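Local coordinates for protein polyketide synthase (Synechococcus sp., PDB 4GOX) that probably transfers a sulfo group from PAPS to a polyketide-type acyl intermediate, activating it for later steps, as the sulfotransferase domain of a cyanobacterial olefin synthase, at residues 166-171 with 260-265; 195-200 with 292-297; 214-217 with 223-226. All coordinates share one frame; numbering follows the deposited sequence.

Interaction 1 of 3, residues 166-171 with 260-265; sequences TRLRMD and GDPNFL. With A3P (adenosine-3'-5'-diphosphate), chain B.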
# COMPACT_ATOMS: atom_id res chain seq x y z
N THR A 166 12.41 11.46 -7.90
CA THR A 166 13.18 12.20 -8.91
C THR A 166 13.92 11.22 -9.82
O THR A 166 13.71 11.24 -11.04
CB THR A 166 14.09 13.24 -8.21
OG1 THR A 166 13.30 14.37 -7.86
CG2 THR A 166 15.27 13.68 -9.06
N ARG A 167 14.76 10.35 -9.22
CA ARG A 167 15.58 9.33 -9.87
C ARG A 167 14.76 8.42 -10.79
O ARG A 167 15.15 8.18 -11.93
CB ARG A 167 16.28 8.46 -8.81
CG ARG A 167 17.68 8.89 -8.43
CD ARG A 167 18.47 7.71 -7.88
NE ARG A 167 18.26 7.50 -6.45
CZ ARG A 167 17.45 6.58 -5.92
NH1 ARG A 167 16.75 5.77 -6.71
NH2 ARG A 167 17.33 6.46 -4.61
N LEU A 168 13.61 7.93 -10.28
CA LEU A 168 12.72 7.01 -10.97
C LEU A 168 11.92 7.60 -12.15
O LEU A 168 11.23 6.85 -12.84
CB LEU A 168 11.81 6.27 -9.96
CG LEU A 168 12.32 4.94 -9.33
CD1 LEU A 168 12.43 3.82 -10.36
CD2 LEU A 168 13.62 5.11 -8.52
N ARG A 169 12.04 8.93 -12.39
CA ARG A 169 11.38 9.69 -13.47
C ARG A 169 9.84 9.50 -13.46
O ARG A 169 9.20 9.49 -14.52
CB ARG A 169 11.97 9.34 -14.87
CG ARG A 169 13.50 9.36 -14.97
CD ARG A 169 14.02 8.37 -16.02
NE ARG A 169 13.70 6.98 -15.68
CZ ARG A 169 14.48 6.17 -14.96
NH1 ARG A 169 15.65 6.61 -14.50
NH2 ARG A 169 14.09 4.93 -14.69
N MET A 170 9.26 9.36 -12.25
CA MET A 170 7.82 9.14 -12.02
C MET A 170 6.90 10.31 -12.42
O MET A 170 5.68 10.13 -12.47
CB MET A 170 7.57 8.69 -10.57
CG MET A 170 7.92 7.24 -10.31
SD MET A 170 7.61 6.73 -8.59
CE MET A 170 5.81 6.58 -8.60
N ASP A 171 7.49 11.49 -12.72
CA ASP A 171 6.79 12.72 -13.13
C ASP A 171 6.16 12.58 -14.52
O ASP A 171 5.22 13.31 -14.85
CB ASP A 171 7.74 13.93 -13.08
CG ASP A 171 9.04 13.73 -13.83
OD1 ASP A 171 10.05 13.40 -13.18
OD2 ASP A 171 9.05 13.90 -15.07
N GLY A 260 4.74 -2.35 -8.07
CA GLY A 260 5.53 -2.09 -6.87
C GLY A 260 6.86 -1.46 -7.23
O GLY A 260 7.00 -0.87 -8.31
N ASP A 261 7.86 -1.61 -6.35
CA ASP A 261 9.19 -1.03 -6.54
C ASP A 261 9.96 -1.81 -7.60
O ASP A 261 10.20 -3.01 -7.42
CB ASP A 261 9.94 -0.98 -5.19
CG ASP A 261 11.40 -0.59 -5.23
OD1 ASP A 261 11.84 0.01 -6.24
OD2 ASP A 261 12.09 -0.81 -4.23
N PRO A 262 10.38 -1.16 -8.72
CA PRO A 262 11.11 -1.92 -9.77
C PRO A 262 12.52 -2.37 -9.35
O PRO A 262 13.02 -3.36 -9.88
CB PRO A 262 11.14 -0.95 -10.95
CG PRO A 262 11.01 0.40 -10.35
CD PRO A 262 10.17 0.25 -9.11
N ASN A 263 13.13 -1.67 -8.38
CA ASN A 263 14.47 -1.98 -7.87
C ASN A 263 14.44 -2.94 -6.66
O ASN A 263 15.49 -3.17 -6.07
CB ASN A 263 15.19 -0.66 -7.46
CG ASN A 263 15.14 0.47 -8.46
OD1 ASN A 263 15.22 0.27 -9.68
ND2 ASN A 263 15.08 1.70 -7.95
N PHE A 264 13.25 -3.46 -6.26
CA PHE A 264 13.12 -4.30 -5.06
C PHE A 264 14.07 -5.48 -4.96
O PHE A 264 14.67 -5.68 -3.91
CB PHE A 264 11.67 -4.69 -4.76
CG PHE A 264 11.52 -5.49 -3.47
CD1 PHE A 264 11.59 -4.86 -2.23
CD2 PHE A 264 11.28 -6.86 -3.50
CE1 PHE A 264 11.48 -5.60 -1.05
CE2 PHE A 264 11.12 -7.58 -2.32
CZ PHE A 264 11.24 -6.95 -1.10
N LEU A 265 14.23 -6.24 -6.06
CA LEU A 265 15.10 -7.40 -6.11
C LEU A 265 16.60 -7.05 -6.26
O LEU A 265 17.43 -7.95 -6.29
CB LEU A 265 14.62 -8.45 -7.14
CG LEU A 265 13.12 -8.84 -7.07
CD1 LEU A 265 12.69 -9.62 -8.30
CD2 LEU A 265 12.80 -9.65 -5.81
P1 A3P B . 14.92 3.49 -3.91
O1P A3P B . 14.65 4.61 -4.87
O2P A3P B . 15.14 2.17 -4.63
O3P A3P B . 15.88 3.81 -2.79
P2 A3P B . 7.99 1.81 -2.55
O4P A3P B . 6.94 2.37 -1.63
O5P A3P B . 8.05 2.39 -3.93
O6P A3P B . 8.05 0.30 -2.50
O5' A3P B . 9.40 2.24 -1.91
C5' A3P B . 10.62 2.11 -2.66
C4' A3P B . 11.80 2.30 -1.72
O4' A3P B . 11.81 1.33 -0.68
C3' A3P B . 13.16 2.13 -2.38
O3' A3P B . 13.53 3.31 -3.09
C2' A3P B . 14.06 1.82 -1.20
O2' A3P B . 14.64 3.00 -0.63
C1' A3P B . 13.15 1.17 -0.18
N9 A3P B . 13.51 -0.26 -0.13
C8 A3P B . 13.24 -1.18 -1.09
N7 A3P B . 13.74 -2.39 -0.76
C5 A3P B . 14.36 -2.24 0.43
C6 A3P B . 15.14 -3.12 1.32
N6 A3P B . 15.29 -4.42 0.99
N1 A3P B . 15.62 -2.60 2.47
C2 A3P B . 15.43 -1.30 2.82
N3 A3P B . 14.77 -0.43 2.03
C4 A3P B . 14.21 -0.84 0.85
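L168 meets P262 through the end of its side chain, methyl CD1 lying 3.7 Å from CG of the proline ring. The second methyl of the leucine, CD2, packs at 3.8 Å against the amide nitrogen ND2 of N263. Beside this small junction lies the 3'-phosphate of adenosine-3'-5'-diphosphate, and each segment bonds a different oxygen of it. R167 grips O1P with both terminal nitrogens, NH1 at 3.0 Å and NH2 at 3.3 Å, and the phosphorus lies in the guanidinium plane at its edge. From the other segment, ND2 of N263 donates a weak but nearly straight bond (174°) to O2P at 3.4 Å. This is the 3'-phosphate end of the nucleotide pocket in a sulfotransferase fold related to the P-loop NTPases; G36, S37 and T38 bind the same nucleotide.

In the second shell, NE of R167 is salt-bridged to E163, one helical turn back, which probably steadies the arginine chain, bent at chi3. Helix 158-167 ends just beyond R167 in a Schellman motif at R169. N263 is set by a type I turn from D261 to F264: its backbone N donates to D261 OD1 at 3.0 Å, an Asx turn in which the donor sits 63° out of the carboxylate plane. The same OD1 is salt-bridged to R34. F264 brings CD1 within 3.6 Å of N7 of the adenine, and its ring stacks with Y243.

Interaction 2 of 3, residues 195-200 with 292-297; sequences NILDLG and IQLAET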
# COMPACT_ATOMS: atom_id res chain seq x y z
N ASN A 195 -3.72 13.27 3.59
CA ASN A 195 -4.96 12.50 3.38
C ASN A 195 -5.04 11.27 4.29
O ASN A 195 -6.08 11.06 4.92
CB ASN A 195 -5.15 12.11 1.92
CG ASN A 195 -5.43 13.26 0.99
OD1 ASN A 195 -5.97 14.26 1.39
ND2 ASN A 195 -5.14 13.12 -0.28
N ILE A 196 -3.95 10.50 4.39
CA ILE A 196 -3.91 9.28 5.22
C ILE A 196 -4.01 9.62 6.70
O ILE A 196 -4.78 8.99 7.42
CB ILE A 196 -2.72 8.34 4.90
CG1 ILE A 196 -2.65 7.99 3.39
CG2 ILE A 196 -2.84 7.04 5.72
CD1 ILE A 196 -1.25 7.58 2.96
N LEU A 197 -3.26 10.67 7.13
CA LEU A 197 -3.35 11.21 8.48
C LEU A 197 -4.81 11.60 8.81
O LEU A 197 -5.32 11.21 9.86
CB LEU A 197 -2.43 12.43 8.63
CG LEU A 197 -2.37 13.06 10.01
CD1 LEU A 197 -1.67 12.13 10.99
CD2 LEU A 197 -1.72 14.46 9.96
N ASP A 198 -5.48 12.38 7.90
CA ASP A 198 -6.88 12.78 8.08
C ASP A 198 -7.80 11.56 8.21
O ASP A 198 -8.66 11.56 9.08
CB ASP A 198 -7.36 13.70 6.95
CG ASP A 198 -6.77 15.11 6.99
OD1 ASP A 198 -6.02 15.42 7.96
OD2 ASP A 198 -6.97 15.87 6.01
N LEU A 199 -7.59 10.51 7.37
CA LEU A 199 -8.36 9.26 7.48
C LEU A 199 -8.17 8.64 8.87
O LEU A 199 -9.15 8.32 9.54
CB LEU A 199 -7.97 8.26 6.38
CG LEU A 199 -8.54 6.83 6.50
CD1 LEU A 199 -10.03 6.83 6.35
CD2 LEU A 199 -7.88 5.89 5.51
N GLY A 200 -6.91 8.51 9.29
CA GLY A 200 -6.54 7.99 10.60
C GLY A 200 -7.21 8.68 11.76
O GLY A 200 -7.63 8.02 12.70
N ILE A 292 6.80 21.15 5.75
CA ILE A 292 7.61 21.18 6.97
C ILE A 292 6.74 20.83 8.18
O ILE A 292 7.12 19.93 8.93
CB ILE A 292 8.37 22.52 7.12
CG1 ILE A 292 9.40 22.71 5.99
CG2 ILE A 292 9.04 22.65 8.49
CD1 ILE A 292 9.83 24.19 5.76
N GLN A 293 5.57 21.50 8.34
CA GLN A 293 4.64 21.23 9.45
C GLN A 293 4.25 19.73 9.47
O GLN A 293 4.33 19.09 10.52
CB GLN A 293 3.41 22.18 9.40
CG GLN A 293 3.79 23.68 9.49
CD GLN A 293 2.68 24.74 9.63
OE1 GLN A 293 2.97 25.93 9.84
NE2 GLN A 293 1.41 24.37 9.52
N LEU A 294 3.92 19.16 8.32
CA LEU A 294 3.54 17.76 8.22
C LEU A 294 4.69 16.80 8.62
O LEU A 294 4.46 15.87 9.39
CB LEU A 294 2.99 17.44 6.84
CG LEU A 294 2.46 16.03 6.58
CD1 LEU A 294 1.29 15.64 7.54
CD2 LEU A 294 2.03 15.89 5.14
N ALA A 295 5.91 17.10 8.15
CA ALA A 295 7.11 16.32 8.46
C ALA A 295 7.42 16.38 9.98
O ALA A 295 7.77 15.37 10.57
CB ALA A 295 8.30 16.85 7.65
N GLU A 296 7.18 17.54 10.61
CA GLU A 296 7.37 17.72 12.05
C GLU A 296 6.35 16.86 12.82
O GLU A 296 6.68 16.35 13.87
CB GLU A 296 7.24 19.21 12.46
CG GLU A 296 8.39 20.06 11.93
CD GLU A 296 8.38 21.55 12.25
OE1 GLU A 296 7.29 22.15 12.39
OE2 GLU A 296 9.49 22.13 12.31
N THR A 297 5.14 16.67 12.28
CA THR A 297 4.10 15.82 12.89
C THR A 297 4.64 14.37 13.04
O THR A 297 4.29 13.68 13.99
CB THR A 297 2.82 15.89 12.01
OG1 THR A 297 2.23 17.17 12.20
CG2 THR A 297 1.80 14.80 12.32
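L197 and L294 make the close part of this contact, methyl CD2 of L197 lying 4.0 Å from methyl CD1 of L294. Both leucines carry CG anti to the backbone N (chi1 -178° in L197 and -177° in L294), and the two side chains pass each other running opposite ways and touch through one methyl each. The backbones stay well apart, with 9.5 Å between the CA atoms of this pair, and the interface is small, about 90 Å² counting both sides. Both leucines are buried, because neighbours outside the pair enclose them as well. L294 also rests on W189, N193 and R194, and thus sits among four residues along one side of helix 181-202.

The other end of the contact is looser and open to solvent. Here T297, an exposed residue one turn beyond L294, turns its methyl CG2 toward L197 and approaches CD2 of that residue only to 4.3 Å. Its hydroxyl is occupied in its own helix: OG1 makes a weak bond of 3.3 Å to the carbonyl oxygen of Q293, so the threonine presents carbon to the leucine while its oxygen faces back along the helix.

Helix 181-202 has other surfaces engaged elsewhere. I196 lies on H153 and L199 on Y151, both of strand 149-155, and N195 packs on helix 136-145 while ND2 of the same residue bonds the carbonyl oxygen of G133. Helix 289-297, running locally in roughly the same direction, is thereby fastened to a helix that itself covers the sheet: a leucine-based helix-helix packing in the helical layers around the parallel sheet of the sulfotransferase fold.

Interaction 3 of 3, residues 214-217 with 223-226; sequences EDLV and VLTN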
# COMPACT_ATOMS: atom_id res chain seq x y z
N GLU A 214 12.04 4.58 8.54
CA GLU A 214 13.37 4.66 9.18
C GLU A 214 13.43 3.73 10.38
O GLU A 214 14.43 3.05 10.53
CB GLU A 214 13.74 6.11 9.59
CG GLU A 214 13.95 7.08 8.42
CD GLU A 214 12.74 7.50 7.59
OE1 GLU A 214 11.59 7.23 8.01
OE2 GLU A 214 12.94 8.09 6.51
N ASP A 215 12.34 3.63 11.18
CA ASP A 215 12.32 2.68 12.32
C ASP A 215 12.21 1.23 11.79
O ASP A 215 12.83 0.33 12.34
CB ASP A 215 11.13 2.98 13.25
CG ASP A 215 11.16 4.32 13.99
OD1 ASP A 215 10.10 4.71 14.56
OD2 ASP A 215 12.23 4.97 14.00
N LEU A 216 11.40 0.99 10.75
CA LEU A 216 11.22 -0.33 10.17
C LEU A 216 12.56 -0.91 9.70
O LEU A 216 12.84 -2.06 9.96
CB LEU A 216 10.20 -0.26 9.02
CG LEU A 216 9.94 -1.52 8.17
CD1 LEU A 216 9.34 -2.66 9.00
CD2 LEU A 216 9.03 -1.17 6.97
N VAL A 217 13.37 -0.13 8.99
CA VAL A 217 14.62 -0.67 8.47
C VAL A 217 15.73 -0.80 9.51
O VAL A 217 16.61 -1.65 9.35
CB VAL A 217 15.06 -0.08 7.12
CG1 VAL A 217 13.96 -0.20 6.08
CG2 VAL A 217 15.54 1.35 7.26
N VAL A 223 9.40 -3.23 15.01
CA VAL A 223 8.35 -2.59 14.23
C VAL A 223 7.31 -3.60 13.72
O VAL A 223 6.11 -3.39 13.90
CB VAL A 223 8.95 -1.67 13.12
CG1 VAL A 223 7.86 -1.10 12.20
CG2 VAL A 223 9.76 -0.55 13.74
N LEU A 224 7.76 -4.70 13.12
CA LEU A 224 6.86 -5.74 12.62
C LEU A 224 6.08 -6.42 13.76
O LEU A 224 4.95 -6.83 13.53
CB LEU A 224 7.60 -6.75 11.72
CG LEU A 224 8.05 -6.18 10.35
CD1 LEU A 224 9.28 -6.93 9.81
CD2 LEU A 224 6.92 -6.22 9.34
N THR A 225 6.66 -6.48 14.98
CA THR A 225 5.96 -7.02 16.16
C THR A 225 4.77 -6.11 16.48
O THR A 225 3.66 -6.61 16.68
CB THR A 225 6.94 -7.21 17.33
OG1 THR A 225 7.75 -8.35 17.03
CG2 THR A 225 6.25 -7.42 18.68
N ASN A 226 4.98 -4.77 16.44
CA ASN A 226 3.93 -3.77 16.66
C ASN A 226 2.83 -3.87 15.59
O ASN A 226 1.64 -3.74 15.92
CB ASN A 226 4.51 -2.36 16.68
CG ASN A 226 5.41 -2.07 17.85
OD1 ASN A 226 5.26 -2.61 18.95
ND2 ASN A 226 6.35 -1.17 17.64
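V223 packs against D215 and L216 where two consecutive helices, 213-218 and 220-231, joined by a very short link, come directly after the edge strand 208-212 of the parallel sheet. The contact is a local packing of neighbouring helices in the P-loop-related sulfotransferase fold, burying about 167 Å² in all.

The apolar contacts centre on L216 and V223, whose side chains lie roughly perpendicular to each other. Methyl CD1 of L216 touches methyl CG1 of V223 at 3.9 Å and reaches onward to the branch carbon CG of L224 at 4.0 Å. L216 and L224 are both buried, and both touch M43 of helix 37-45.

A second group of contacts sets the valine against the backbone. With CG1 anti to its backbone N (chi1 174°), V223 places its other methyl, CG2, over the D215-L216 peptide: CG2 is 3.5 Å from the carbonyl oxygen of D215 and 3.7 Å from the backbone N of L216. CB of D215 adds a further contact to CG2 at 3.8 Å. The aliphatic part of the aspartate thus serves the packing.

The polar end of D215 is satisfied beyond this pairing: its OD2 is salt-bridged to R218, one helical turn on. V217, which points away from the second helix, touches the bound nucleotide and places the contact beside the pocket. Closeness of the two backbones is plain at L216 and V223: their CA atoms are 5.5 Å apart, and CB of V223 comes within 4.0 Å of CA of L216.

Overall arrangement
From the N terminus, the chain first reaches 166-171, at the end of helix 158-167, then 195-200 on helix 181-202. After edge strand 208-212 come both halves of interaction 3, a short local closure between consecutive helices. Interaction 1 is completed next, when the loop bearing 260-265 returns to the nucleotide, and interaction 2 last, when helix 289-297 docks. Interactions 1 and 2 therefore cross along the chain, and interaction 3 falls within both of their loops. In space they are separate, with centres 19 to 24 Å apart: interaction 1 ties the late loop to the end of helix 158-167 at the nucleotide pocket, interaction 2 the C-terminal helix to helix 181-202, and interaction 3 the helices beyond the edge strand.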